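Long-range contacts in KLLA0C04147p (Kluyveromyces lactis, PDB 5H2D), which binds ergosterol in its C-terminal OSBP-related domain, the part crystallised here, and probably transfers sterols between membranes: residues 161-166 with 184-189; 200-205 with 227-232; 138-143 with 152-157. One frame throughout, in Å; residues are numbered along the deposited sequence.

In the fold
Along the chain, contact 3 comes first, closing the hairpin 138-146/151-157 between its segments 138-143 and 152-157. Contact 1 follows, closing the next hairpin, 161-173/178-190, and contact 2 last, where 200-205 meets 227-232 across a longer excursion that includes strand 207-211. The three closures run in series; none nests in or crosses another. Backbone bonds from F163 and G165 to T156 and T154 join contact 3 to contact 1, and bonds from W186 and L188 to Y203 and Y201 join contact 1 to contact 2. Together they give a continuous run of antiparallel strands, consistent with the incomplete beta barrel that encloses sterol in the OSBP family.

Contact 1 of 3, residues 161-166 with 184-189; sequences WDFFGE and GLWYLT
F164 and Y187 meet ring against ring within an antiparallel hydrogen-bonded pair. F164 CE1 sits over one face of the tyrosine ring, 3.4 Å from Y187 CG, while Y187 CB makes a CH-pi contact 3.6 Å from the centroid of the F164 ring. The planes differ by only 10° but are slid apart, and the rings barely overlap. The first torsion of F164 sets CG between the backbone N and the carbonyl carbon (chi1 65°); the far end of the ring approaches Y187. On the sheet face that carries F163, W186 and L188, packing is also close. G165 CA sits over one face of the W186 indole, toward its rim, 3.4 Å from W186 CE3. F163 fills in beside them, its CZ 3.8 Å from W186 CE3 and its CD1 3.9 Å from L188 CG.

Water sits at both ends, but only the E166 end is loose. E166 N reaches L185 O in a weak bond of 3.5 Å; beyond it one water joins E166 O to G184 N and another joins E166 OE2 to L185 N. At D162-T189 the backbone bonds stay intact, the side chains stand side by side, CB to CB 4.1 Å, and a water spans D162 OD2 and T189 OG1. The D162 carboxylate also pairs with R191, and E166 OE1 accepts from W413 NE1.

Y187 OH is hydrogen-bonded to T408 OG1, and W186 makes a cation-pi contact with K205 near the sterol. This hairpin lies between strands 151-157 and 199-203 in the barrel wall, with F164 stacked on W155 and helix 84-90 packed on W161 and L188.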
loop_
_atom_site.group_PDB
_atom_site.type_symbol
_atom_site.label_atom_id
_atom_site.label_comp_id
_atom_site.label_asym_id
_atom_site.label_seq_id
_atom_site.Cartn_x
_atom_site.Cartn_y
_atom_site.Cartn_z
ATOM N N TRP A 161 -16.274 -3.159 -0.737
ATOM C CA TRP A 161 -15.337 -2.305 -1.459
ATOM C C TRP A 161 -14.255 -3.162 -2.104
ATOM O O TRP A 161 -13.919 -4.239 -1.605
ATOM C CB TRP A 161 -14.684 -1.258 -0.538
ATOM C CG TRP A 161 -14.041 -1.846 0.700
ATOM C CD1 TRP A 161 -14.614 -1.988 1.931
ATOM C CD2 TRP A 161 -12.705 -2.363 0.822
ATOM N NE1 TRP A 161 -13.728 -2.563 2.811
ATOM C CE2 TRP A 161 -12.548 -2.806 2.154
ATOM C CE3 TRP A 161 -11.634 -2.492 -0.064
ATOM C CZ2 TRP A 161 -11.357 -3.372 2.619
ATOM C CZ3 TRP A 161 -10.449 -3.055 0.401
ATOM C CH2 TRP A 161 -10.325 -3.495 1.727
ATOM N N ASP A 162 -13.736 -2.674 -3.225
ATOM C CA ASP A 162 -12.542 -3.217 -3.858
ATOM C C ASP A 162 -11.492 -2.119 -3.926
ATOM O O ASP A 162 -11.804 -0.927 -3.844
ATOM C CB ASP A 162 -12.827 -3.733 -5.273
ATOM C CG ASP A 162 -13.961 -4.728 -5.316
ATOM O OD1 ASP A 162 -14.044 -5.593 -4.417
ATOM O OD2 ASP A 162 -14.786 -4.613 -6.253
ATOM N N PHE A 163 -10.233 -2.522 -4.090
ATOM C CA PHE A 163 -9.131 -1.563 -4.159
ATOM C C PHE A 163 -8.020 -2.192 -4.980
ATOM O O PHE A 163 -7.478 -3.229 -4.590
ATOM C CB PHE A 163 -8.621 -1.193 -2.761
ATOM C CG PHE A 163 -7.530 -0.147 -2.753
ATOM C CD1 PHE A 163 -7.659 1.036 -3.478
ATOM C CD2 PHE A 163 -6.405 -0.314 -1.956
ATOM C CE1 PHE A 163 -6.655 2.016 -3.439
ATOM C CE2 PHE A 163 -5.419 0.660 -1.912
ATOM C CZ PHE A 163 -5.541 1.818 -2.658
ATOM N N PHE A 164 -7.652 -1.564 -6.092
ATOM C CA PHE A 164 -6.585 -2.123 -6.912
ATOM C C PHE A 164 -5.825 -1.000 -7.595
ATOM O O PHE A 164 -6.321 0.121 -7.742
ATOM C CB PHE A 164 -7.122 -3.134 -7.944
ATOM C CG PHE A 164 -8.042 -2.542 -8.999
ATOM C CD1 PHE A 164 -7.523 -1.998 -10.166
ATOM C CD2 PHE A 164 -9.424 -2.600 -8.846
ATOM C CE1 PHE A 164 -8.376 -1.482 -11.157
ATOM C CE2 PHE A 164 -10.275 -2.085 -9.840
ATOM C CZ PHE A 164 -9.742 -1.538 -10.979
ATOM N N GLY A 165 -4.597 -1.301 -7.990
ATOM C CA GLY A 165 -3.844 -0.303 -8.727
ATOM C C GLY A 165 -2.447 -0.779 -9.027
ATOM O O GLY A 165 -2.086 -1.936 -8.785
ATOM N N GLU A 166 -1.672 0.135 -9.607
ATOM C CA GLU A 166 -0.319 -0.141 -10.062
ATOM C C GLU A 166 0.660 0.607 -9.172
ATOM O O GLU A 166 0.550 1.825 -9.020
ATOM C CB GLU A 166 -0.137 0.306 -11.516
ATOM C CG GLU A 166 1.265 0.106 -12.073
ATOM C CD GLU A 166 1.420 0.682 -13.477
ATOM O OE1 GLU A 166 1.760 -0.076 -14.404
ATOM O OE2 GLU A 166 1.198 1.895 -13.654
ATOM N N GLY A 184 1.515 5.194 -10.714
ATOM C CA GLY A 184 0.353 4.422 -11.089
ATOM C C GLY A 184 -0.962 5.002 -10.566
ATOM O O GLY A 184 -1.021 5.717 -9.569
ATOM N N LEU A 185 -2.053 4.658 -11.253
ATOM C CA LEU A 185 -3.387 5.059 -10.836
ATOM C C LEU A 185 -3.997 4.011 -9.909
ATOM O O LEU A 185 -3.817 2.803 -10.106
ATOM C CB LEU A 185 -4.284 5.261 -12.058
ATOM C CG LEU A 185 -5.649 5.912 -11.872
ATOM C CD1 LEU A 185 -5.505 7.322 -11.307
ATOM C CD2 LEU A 185 -6.386 5.931 -13.209
ATOM N N TRP A 186 -4.714 4.482 -8.897
ATOM C CA TRP A 186 -5.369 3.625 -7.916
ATOM C C TRP A 186 -6.886 3.718 -8.051
ATOM O O TRP A 186 -7.435 4.797 -8.302
ATOM C CB TRP A 186 -4.906 4.007 -6.507
ATOM C CG TRP A 186 -3.450 3.697 -6.419
ATOM C CD1 TRP A 186 -2.418 4.524 -6.749
ATOM C CD2 TRP A 186 -2.865 2.432 -6.088
ATOM N NE1 TRP A 186 -1.226 3.869 -6.600
ATOM C CE2 TRP A 186 -1.473 2.579 -6.197
ATOM C CE3 TRP A 186 -3.386 1.203 -5.672
ATOM C CZ2 TRP A 186 -0.591 1.539 -5.922
ATOM C CZ3 TRP A 186 -2.506 0.165 -5.404
ATOM C CH2 TRP A 186 -1.124 0.344 -5.517
ATOM N N TYR A 187 -7.553 2.577 -7.895
ATOM C CA TYR A 187 -8.979 2.427 -8.166
ATOM C C TYR A 187 -9.650 1.905 -6.914
ATOM O O TYR A 187 -9.325 0.806 -6.449
ATOM C CB TYR A 187 -9.222 1.435 -9.303
ATOM C CG TYR A 187 -8.744 1.829 -10.677
ATOM C CD1 TYR A 187 -7.386 1.823 -11.000
ATOM C CD2 TYR A 187 -9.654 2.157 -11.683
ATOM C CE1 TYR A 187 -6.946 2.166 -12.273
ATOM C CE2 TYR A 187 -9.222 2.503 -12.961
ATOM C CZ TYR A 187 -7.870 2.500 -13.255
ATOM O OH TYR A 187 -7.436 2.831 -14.525
ATOM N N LEU A 188 -10.623 2.645 -6.394
ATOM C CA LEU A 188 -11.297 2.255 -5.167
ATOM C C LEU A 188 -12.793 2.219 -5.450
ATOM O O LEU A 188 -13.377 3.242 -5.820
ATOM C CB LEU A 188 -10.948 3.215 -4.027
ATOM C CG LEU A 188 -11.106 2.654 -2.614
ATOM C CD1 LEU A 188 -10.225 3.411 -1.629
ATOM C CD2 LEU A 188 -12.565 2.725 -2.179
ATOM N N THR A 189 -13.382 1.030 -5.346
ATOM C CA THR A 189 -14.787 0.806 -5.654
ATOM C C THR A 189 -15.553 0.645 -4.351
ATOM O O THR A 189 -15.154 -0.145 -3.490
ATOM C CB THR A 189 -14.968 -0.442 -6.522
ATOM O OG1 THR A 189 -14.272 -0.277 -7.760
ATOM C CG2 THR A 189 -16.453 -0.684 -6.808
HETATM O O HOH W 1 -14.365 -3.362 -8.451
HETATM O O HOH W 2 2.137 3.859 -8.149
HETATM O O HOH W 3 -1.552 2.892 -13.673
#

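Contact 2 of 3, residues 200-205 with 227-232; sequences LYTYKK and KIVNHN. With ERG (ergosterol), chain B.
Y201 faces N230 as a non-hydrogen-bonded pair and T202 faces V229 as a hydrogen-bonded one, on antiparallel strands whose axes approach to 4.8 Å, their directions 160° apart. T202 N donates to V229 O at 3.1 Å and V229 N returns the bond to T202 O; just past the strand, H231 N reaches L200 O.

The H231 side chain adds a second link: its NE2 meets T202 OG1 at 2.6 Å, the hydroxyl lying near the plane of the imidazole at its edge. The first torsion of T202 (chi1 59°) puts OG1 between the backbone N and the carbonyl carbon, where it meets H231 NE2, and the two side chains cross at about a right angle. N230 forms an Asx turn, OD1 accepting from N232 N at 2.7 Å. N232, the residue whose N closes the turn, takes L200 N through its OD1 at 3.0 Å, the donor standing above the amide plane. N230 CG lies over one face of the Y201 ring, amide and ring planes 61° apart; Y201 OH and N230 ND2 share a water and both bond the E199 carboxylate. At the other end I228 CG1 packs alongside Y203 CB at 3.6 Å, and a water joins K204 N to K227 N. Just beyond, as part of the ergosterol pocket, the extended K205 chain carries NZ to within 2.8 Å of ergosterol O1, in a hydrogen bond; D79 is its salt-bridge partner.

Strands 178-190 and 236-241 flank this pair in the barrel wall. Helix 95-108 packs on Y201, Y203 and I228, while L200 and T202 lean on Y187.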
loop_
_atom_site.group_PDB
_atom_site.type_symbol
_atom_site.label_atom_id
_atom_site.label_comp_id
_atom_site.label_asym_id
_atom_site.label_seq_id
_atom_site.Cartn_x
_atom_site.Cartn_y
_atom_site.Cartn_z
ATOM N N LEU A 200 -16.987 4.208 -8.470
ATOM C CA LEU A 200 -15.539 4.121 -8.639
ATOM C C LEU A 200 -14.874 5.441 -8.287
ATOM O O LEU A 200 -15.200 6.478 -8.873
ATOM C CB LEU A 200 -15.177 3.753 -10.077
ATOM C CG LEU A 200 -13.685 3.805 -10.418
ATOM C CD1 LEU A 200 -12.934 2.735 -9.628
ATOM C CD2 LEU A 200 -13.459 3.635 -11.916
ATOM N N TYR A 201 -13.904 5.391 -7.372
ATOM C CA TYR A 201 -13.019 6.510 -7.081
ATOM C C TYR A 201 -11.641 6.212 -7.661
ATOM O O TYR A 201 -11.183 5.067 -7.612
ATOM C CB TYR A 201 -12.897 6.730 -5.572
ATOM C CG TYR A 201 -14.197 6.990 -4.836
ATOM C CD1 TYR A 201 -15.023 5.944 -4.423
ATOM C CD2 TYR A 201 -14.573 8.285 -4.518
ATOM C CE1 TYR A 201 -16.199 6.197 -3.733
ATOM C CE2 TYR A 201 -15.746 8.546 -3.841
ATOM C CZ TYR A 201 -16.553 7.503 -3.447
ATOM O OH TYR A 201 -17.724 7.774 -2.760
ATOM N N THR A 202 -10.975 7.223 -8.215
ATOM C CA THR A 202 -9.585 7.056 -8.638
ATOM C C THR A 202 -8.727 8.215 -8.145
ATOM O O THR A 202 -9.217 9.334 -7.945
ATOM C CB THR A 202 -9.438 6.934 -10.169
ATOM O OG1 THR A 202 -9.963 8.111 -10.799
ATOM C CG2 THR A 202 -10.171 5.710 -10.703
ATOM N N TYR A 203 -7.434 7.939 -7.956
ATOM C CA TYR A 203 -6.472 8.935 -7.485
ATOM C C TYR A 203 -5.065 8.385 -7.656
ATOM O O TYR A 203 -4.869 7.194 -7.917
ATOM C CB TYR A 203 -6.718 9.305 -6.023
ATOM C CG TYR A 203 -6.348 8.211 -5.059
ATOM C CD1 TYR A 203 -7.178 7.116 -4.863
ATOM C CD2 TYR A 203 -5.154 8.279 -4.350
ATOM C CE1 TYR A 203 -6.817 6.102 -3.965
ATOM C CE2 TYR A 203 -4.792 7.297 -3.472
ATOM C CZ TYR A 203 -5.612 6.217 -3.284
ATOM O OH TYR A 203 -5.206 5.260 -2.380
ATOM N N LYS A 204 -4.076 9.277 -7.514
ATOM C CA LYS A 204 -2.671 8.903 -7.415
ATOM C C LYS A 204 -2.119 9.298 -6.053
ATOM O O LYS A 204 -2.528 10.300 -5.459
ATOM C CB LYS A 204 -1.828 9.554 -8.517
ATOM C CG LYS A 204 -2.220 9.088 -9.897
ATOM C CD LYS A 204 -1.278 9.601 -10.951
ATOM C CE LYS A 204 -1.536 8.894 -12.267
ATOM N NZ LYS A 204 -0.473 9.197 -13.273
ATOM N N LYS A 205 -1.167 8.511 -5.570
ATOM C CA LYS A 205 -0.609 8.688 -4.244
ATOM C C LYS A 205 0.364 9.863 -4.202
ATOM O O LYS A 205 0.942 10.246 -5.222
ATOM C CB LYS A 205 0.100 7.404 -3.814
ATOM C CG LYS A 205 -0.859 6.230 -3.597
ATOM C CD LYS A 205 -0.084 4.938 -3.346
ATOM C CE LYS A 205 -1.028 3.795 -2.992
ATOM N NZ LYS A 205 -0.284 2.510 -2.821
ATOM N N LYS A 227 -5.739 14.317 -5.885
ATOM C CA LYS A 227 -7.120 14.562 -6.274
ATOM C C LYS A 227 -7.840 13.233 -6.432
ATOM O O LYS A 227 -7.376 12.355 -7.164
ATOM C CB LYS A 227 -7.206 15.371 -7.573
ATOM C CG LYS A 227 -8.629 15.623 -8.030
ATOM C CD LYS A 227 -8.694 16.607 -9.190
ATOM C CE LYS A 227 -10.129 16.771 -9.674
ATOM N NZ LYS A 227 -10.238 17.811 -10.750
ATOM N N ILE A 228 -8.957 13.083 -5.727
ATOM C CA ILE A 228 -9.795 11.895 -5.816
ATOM C C ILE A 228 -11.084 12.293 -6.515
ATOM O O ILE A 228 -11.720 13.286 -6.137
ATOM C CB ILE A 228 -10.092 11.312 -4.427
ATOM C CG1 ILE A 228 -8.792 11.085 -3.654
ATOM C CG2 ILE A 228 -10.923 10.046 -4.549
ATOM C CD1 ILE A 228 -9.052 10.723 -2.227
ATOM N N VAL A 229 -11.479 11.518 -7.519
ATOM C CA VAL A 229 -12.712 11.796 -8.247
ATOM C C VAL A 229 -13.632 10.589 -8.156
ATOM O O VAL A 229 -13.194 9.439 -8.292
ATOM C CB VAL A 229 -12.433 12.184 -9.714
ATOM C CG1 VAL A 229 -11.630 13.472 -9.760
ATOM C CG2 VAL A 229 -11.687 11.097 -10.439
ATOM N N ASN A 230 -14.912 10.853 -7.899
ATOM C CA ASN A 230 -15.941 9.826 -7.969
ATOM C C ASN A 230 -16.504 9.855 -9.380
ATOM O O ASN A 230 -17.192 10.810 -9.756
ATOM C CB ASN A 230 -17.032 10.066 -6.931
ATOM C CG ASN A 230 -18.115 9.004 -6.968
ATOM O OD1 ASN A 230 -18.468 8.493 -8.035
ATOM N ND2 ASN A 230 -18.639 8.656 -5.805
ATOM N N HIS A 231 -16.200 8.824 -10.168
ATOM C CA HIS A 231 -16.577 8.850 -11.575
ATOM C C HIS A 231 -18.074 8.719 -11.781
ATOM O O HIS A 231 -18.557 8.978 -12.889
ATOM C CB HIS A 231 -15.851 7.746 -12.335
ATOM C CG HIS A 231 -14.377 7.969 -12.438
ATOM N ND1 HIS A 231 -13.785 8.571 -13.527
ATOM C CD2 HIS A 231 -13.375 7.685 -11.572
ATOM C CE1 HIS A 231 -12.479 8.638 -13.335
ATOM N NE2 HIS A 231 -12.205 8.106 -12.156
ATOM N N ASN A 232 -18.813 8.337 -10.749
ATOM C CA ASN A 232 -20.240 8.125 -10.892
ATOM C C ASN A 232 -21.074 9.338 -10.500
ATOM O O ASN A 232 -22.147 9.533 -11.081
ATOM C CB ASN A 232 -20.667 6.902 -10.072
ATOM C CG ASN A 232 -20.092 5.599 -10.622
ATOM O OD1 ASN A 232 -18.902 5.303 -10.460
ATOM N ND2 ASN A 232 -20.939 4.810 -11.268
HETATM C C1 ERG B . 4.665 4.875 0.449
HETATM C C2 ERG B . 3.246 4.313 0.486
HETATM C C3 ERG B . 2.994 3.640 -0.838
HETATM C C4 ERG B . 4.003 2.514 -1.064
HETATM C C5 ERG B . 5.360 2.952 -0.900
HETATM C C6 ERG B . 6.354 2.352 -1.661
HETATM C C7 ERG B . 7.715 2.668 -1.520
HETATM C C8 ERG B . 8.136 3.611 -0.578
HETATM C C9 ERG B . 7.140 4.404 0.063
HETATM C C10 ERG B . 5.720 3.791 0.186
HETATM C C11 ERG B . 7.617 5.075 1.421
HETATM C C12 ERG B . 9.070 5.560 1.375
HETATM C C13 ERG B . 9.957 4.378 0.934
HETATM C C14 ERG B . 9.513 4.057 -0.511
HETATM C C15 ERG B . 10.589 3.091 -0.961
HETATM C C16 ERG B . 11.891 3.646 -0.316
HETATM C C17 ERG B . 11.410 4.768 0.646
HETATM C C18 ERG B . 9.876 3.172 1.897
HETATM C C19 ERG B . 5.756 2.805 1.387
HETATM C C20 ERG B . 12.394 4.873 1.834
HETATM C C21 ERG B . 11.989 5.887 2.897
HETATM C C22 ERG B . 13.729 5.292 1.233
HETATM C C23 ERG B . 14.899 4.359 1.259
HETATM C C24 ERG B . 16.219 4.789 0.619
HETATM C C25 ERG B . 17.368 4.348 1.536
HETATM C C26 ERG B . 17.209 5.056 2.886
HETATM C C27 ERG B . 18.747 4.727 0.972
HETATM C C28 ERG B . 16.291 4.106 -0.733
HETATM O O1 ERG B . 1.620 3.113 -0.892
HETATM O O HOH W 4 -18.454 10.696 -3.837
HETATM O O HOH W 5 -4.002 12.316 -7.258
#

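Contact 3 of 3, residues 138-143 with 152-157; sequences YRFFTE and SATWTE
F140 turns the edge of its ring to T156: CD1 lies 3.2 Å from T156 OG1, which sits near the ring plane. Farther out along the F140 ring, CE1 touches T154 CB at 4.0 Å.

On the other face of the hairpin, R139 and E157 run side by side and form a salt bridge. R139 NE and R139 NH2 both donate to a single oxygen, E157 OE1, each at 2.9 Å. That oxygen lies in the guanidinium plane, whereas the carboxylate is turned 65° against it. Both nitrogens come from the same face of the carboxylate, NE standing 60° out of its plane and NH2 nearer to it, on the syn side. The rest of each group is held as well: R139 NH1 forms a salt bridge with E19 and a hydrogen bond with S21 OG, and E157 OE2 pairs with K12. An alanine in place of this arginine removes both donors to E157 OE1, and the carboxylate, still paired with K12 through OE2, would probably be freer to turn.

Near the far end A153 O is gripped twice. T142 OG1 donates from above the carbonyl plane at 2.7 Å, and E143 N comes in the plane at 3.0 Å. A153 N returns a bond to E143 O, and R139-E157 and F141-W155 are each joined by a pair of backbone bonds, giving the regular pattern of an antiparallel hairpin.

On the face that carries R139, F141 stacks on Y419 and meets W399 edge-to-face, W155 stacks with F415, and the E143 carboxylate accepts from the backbone N atoms of R398 and W399, leading into strand 400-404. Strand 128-133 borders the 138-143 side in the barrel wall and strand 161-173 the 152-157 side, while helix 72-77 covers F140, T142, S152 and T154.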
loop_
_atom_site.group_PDB
_atom_site.type_symbol
_atom_site.label_atom_id
_atom_site.label_comp_id
_atom_site.label_asym_id
_atom_site.label_seq_id
_atom_site.Cartn_x
_atom_site.Cartn_y
_atom_site.Cartn_z
ATOM N N TYR A 138 -11.613 -9.270 3.930
ATOM C CA TYR A 138 -10.978 -8.863 2.684
ATOM C C TYR A 138 -9.831 -9.798 2.311
ATOM O O TYR A 138 -9.259 -10.498 3.153
ATOM C CB TYR A 138 -10.485 -7.395 2.720
ATOM C CG TYR A 138 -9.290 -7.061 3.602
ATOM C CD1 TYR A 138 -8.011 -7.486 3.267
ATOM C CD2 TYR A 138 -9.434 -6.241 4.723
ATOM C CE1 TYR A 138 -6.918 -7.149 4.048
ATOM C CE2 TYR A 138 -8.343 -5.889 5.506
ATOM C CZ TYR A 138 -7.086 -6.350 5.163
ATOM O OH TYR A 138 -6.002 -5.998 5.939
ATOM N N ARG A 139 -9.514 -9.798 1.014
ATOM C CA ARG A 139 -8.374 -10.523 0.471
ATOM C C ARG A 139 -7.571 -9.559 -0.384
ATOM O O ARG A 139 -8.142 -8.804 -1.173
ATOM C CB ARG A 139 -8.816 -11.753 -0.351
ATOM C CG ARG A 139 -9.543 -11.431 -1.651
ATOM C CD ARG A 139 -10.107 -12.709 -2.280
ATOM N NE ARG A 139 -10.486 -12.482 -3.666
ATOM C CZ ARG A 139 -11.086 -13.377 -4.437
ATOM N NH1 ARG A 139 -11.413 -14.570 -3.945
ATOM N NH2 ARG A 139 -11.371 -13.081 -5.695
ATOM N N PHE A 140 -6.253 -9.586 -0.211
ATOM C CA PHE A 140 -5.302 -8.773 -0.956
ATOM C C PHE A 140 -4.376 -9.688 -1.739
ATOM O O PHE A 140 -3.883 -10.683 -1.205
ATOM C CB PHE A 140 -4.464 -7.904 0.002
ATOM C CG PHE A 140 -3.271 -7.231 -0.645
ATOM C CD1 PHE A 140 -3.395 -5.955 -1.193
ATOM C CD2 PHE A 140 -2.031 -7.857 -0.679
ATOM C CE1 PHE A 140 -2.298 -5.332 -1.780
ATOM C CE2 PHE A 140 -0.928 -7.228 -1.264
ATOM C CZ PHE A 140 -1.073 -5.966 -1.802
ATOM N N PHE A 141 -4.104 -9.330 -2.991
ATOM C CA PHE A 141 -3.157 -10.086 -3.792
ATOM C C PHE A 141 -2.346 -9.130 -4.650
ATOM O O PHE A 141 -2.876 -8.129 -5.144
ATOM C CB PHE A 141 -3.850 -11.104 -4.706
ATOM C CG PHE A 141 -2.883 -11.914 -5.500
ATOM C CD1 PHE A 141 -2.089 -12.866 -4.872
ATOM C CD2 PHE A 141 -2.714 -11.688 -6.852
ATOM C CE1 PHE A 141 -1.163 -13.605 -5.596
ATOM C CE2 PHE A 141 -1.786 -12.424 -7.584
ATOM C CZ PHE A 141 -1.014 -13.383 -6.947
ATOM N N THR A 142 -1.067 -9.449 -4.842
ATOM C CA THR A 142 -0.220 -8.620 -5.691
ATOM C C THR A 142 0.817 -9.499 -6.381
ATOM O O THR A 142 1.265 -10.512 -5.830
ATOM C CB THR A 142 0.454 -7.489 -4.874
ATOM O OG1 THR A 142 1.243 -6.667 -5.737
ATOM C CG2 THR A 142 1.363 -8.063 -3.790
ATOM N N GLU A 143 1.177 -9.106 -7.609
ATOM C CA GLU A 143 2.217 -9.764 -8.392
ATOM C C GLU A 143 3.201 -8.712 -8.879
ATOM O O GLU A 143 2.796 -7.625 -9.302
ATOM C CB GLU A 143 1.639 -10.514 -9.605
ATOM C CG GLU A 143 2.696 -11.158 -10.503
ATOM C CD GLU A 143 2.097 -11.938 -11.680
ATOM O OE1 GLU A 143 2.862 -12.612 -12.392
ATOM O OE2 GLU A 143 0.871 -11.880 -11.884
ATOM N N SER A 152 4.516 -3.300 -9.476
ATOM C CA SER A 152 3.641 -4.248 -8.794
ATOM C C SER A 152 2.204 -3.950 -9.196
ATOM O O SER A 152 1.818 -2.785 -9.316
ATOM C CB SER A 152 3.781 -4.129 -7.266
ATOM O OG SER A 152 5.141 -3.963 -6.869
ATOM N N ALA A 153 1.409 -4.997 -9.423
ATOM C CA ALA A 153 -0.027 -4.851 -9.633
ATOM C C ALA A 153 -0.745 -5.432 -8.427
ATOM O O ALA A 153 -0.360 -6.492 -7.936
ATOM C CB ALA A 153 -0.481 -5.585 -10.896
ATOM N N THR A 154 -1.805 -4.764 -7.963
ATOM C CA THR A 154 -2.546 -5.247 -6.802
ATOM C C THR A 154 -4.013 -5.489 -7.134
ATOM O O THR A 154 -4.548 -4.987 -8.122
ATOM C CB THR A 154 -2.504 -4.273 -5.619
ATOM O OG1 THR A 154 -3.417 -3.197 -5.868
ATOM C CG2 THR A 154 -1.088 -3.724 -5.388
ATOM N N TRP A 155 -4.668 -6.240 -6.255
ATOM C CA TRP A 155 -6.107 -6.486 -6.393
ATOM C C TRP A 155 -6.627 -6.868 -5.015
ATOM O O TRP A 155 -6.297 -7.951 -4.516
ATOM C CB TRP A 155 -6.361 -7.599 -7.406
ATOM C CG TRP A 155 -7.706 -7.570 -8.098
ATOM C CD1 TRP A 155 -8.810 -8.309 -7.781
ATOM C CD2 TRP A 155 -8.043 -6.820 -9.267
ATOM N NE1 TRP A 155 -9.826 -8.048 -8.671
ATOM C CE2 TRP A 155 -9.381 -7.135 -9.593
ATOM C CE3 TRP A 155 -7.347 -5.907 -10.068
ATOM C CZ2 TRP A 155 -10.038 -6.561 -10.680
ATOM C CZ3 TRP A 155 -7.993 -5.344 -11.149
ATOM C CH2 TRP A 155 -9.329 -5.673 -11.448
ATOM N N THR A 156 -7.422 -5.987 -4.407
ATOM C CA THR A 156 -8.003 -6.196 -3.086
ATOM C C THR A 156 -9.520 -6.232 -3.211
ATOM O O THR A 156 -10.104 -5.417 -3.933
ATOM C CB THR A 156 -7.610 -5.086 -2.102
ATOM O OG1 THR A 156 -6.190 -4.860 -2.169
ATOM C CG2 THR A 156 -7.953 -5.488 -0.684
ATOM N N GLU A 157 -10.156 -7.172 -2.516
ATOM C CA GLU A 157 -11.601 -7.334 -2.617
ATOM C C GLU A 157 -12.217 -7.586 -1.250
ATOM O O GLU A 157 -11.641 -8.281 -0.412
ATOM C CB GLU A 157 -11.951 -8.478 -3.565
ATOM C CG GLU A 157 -11.432 -8.283 -4.971
ATOM C CD GLU A 157 -11.463 -9.573 -5.745
ATOM O OE1 GLU A 157 -10.474 -10.336 -5.662
ATOM O OE2 GLU A 157 -12.490 -9.840 -6.406
#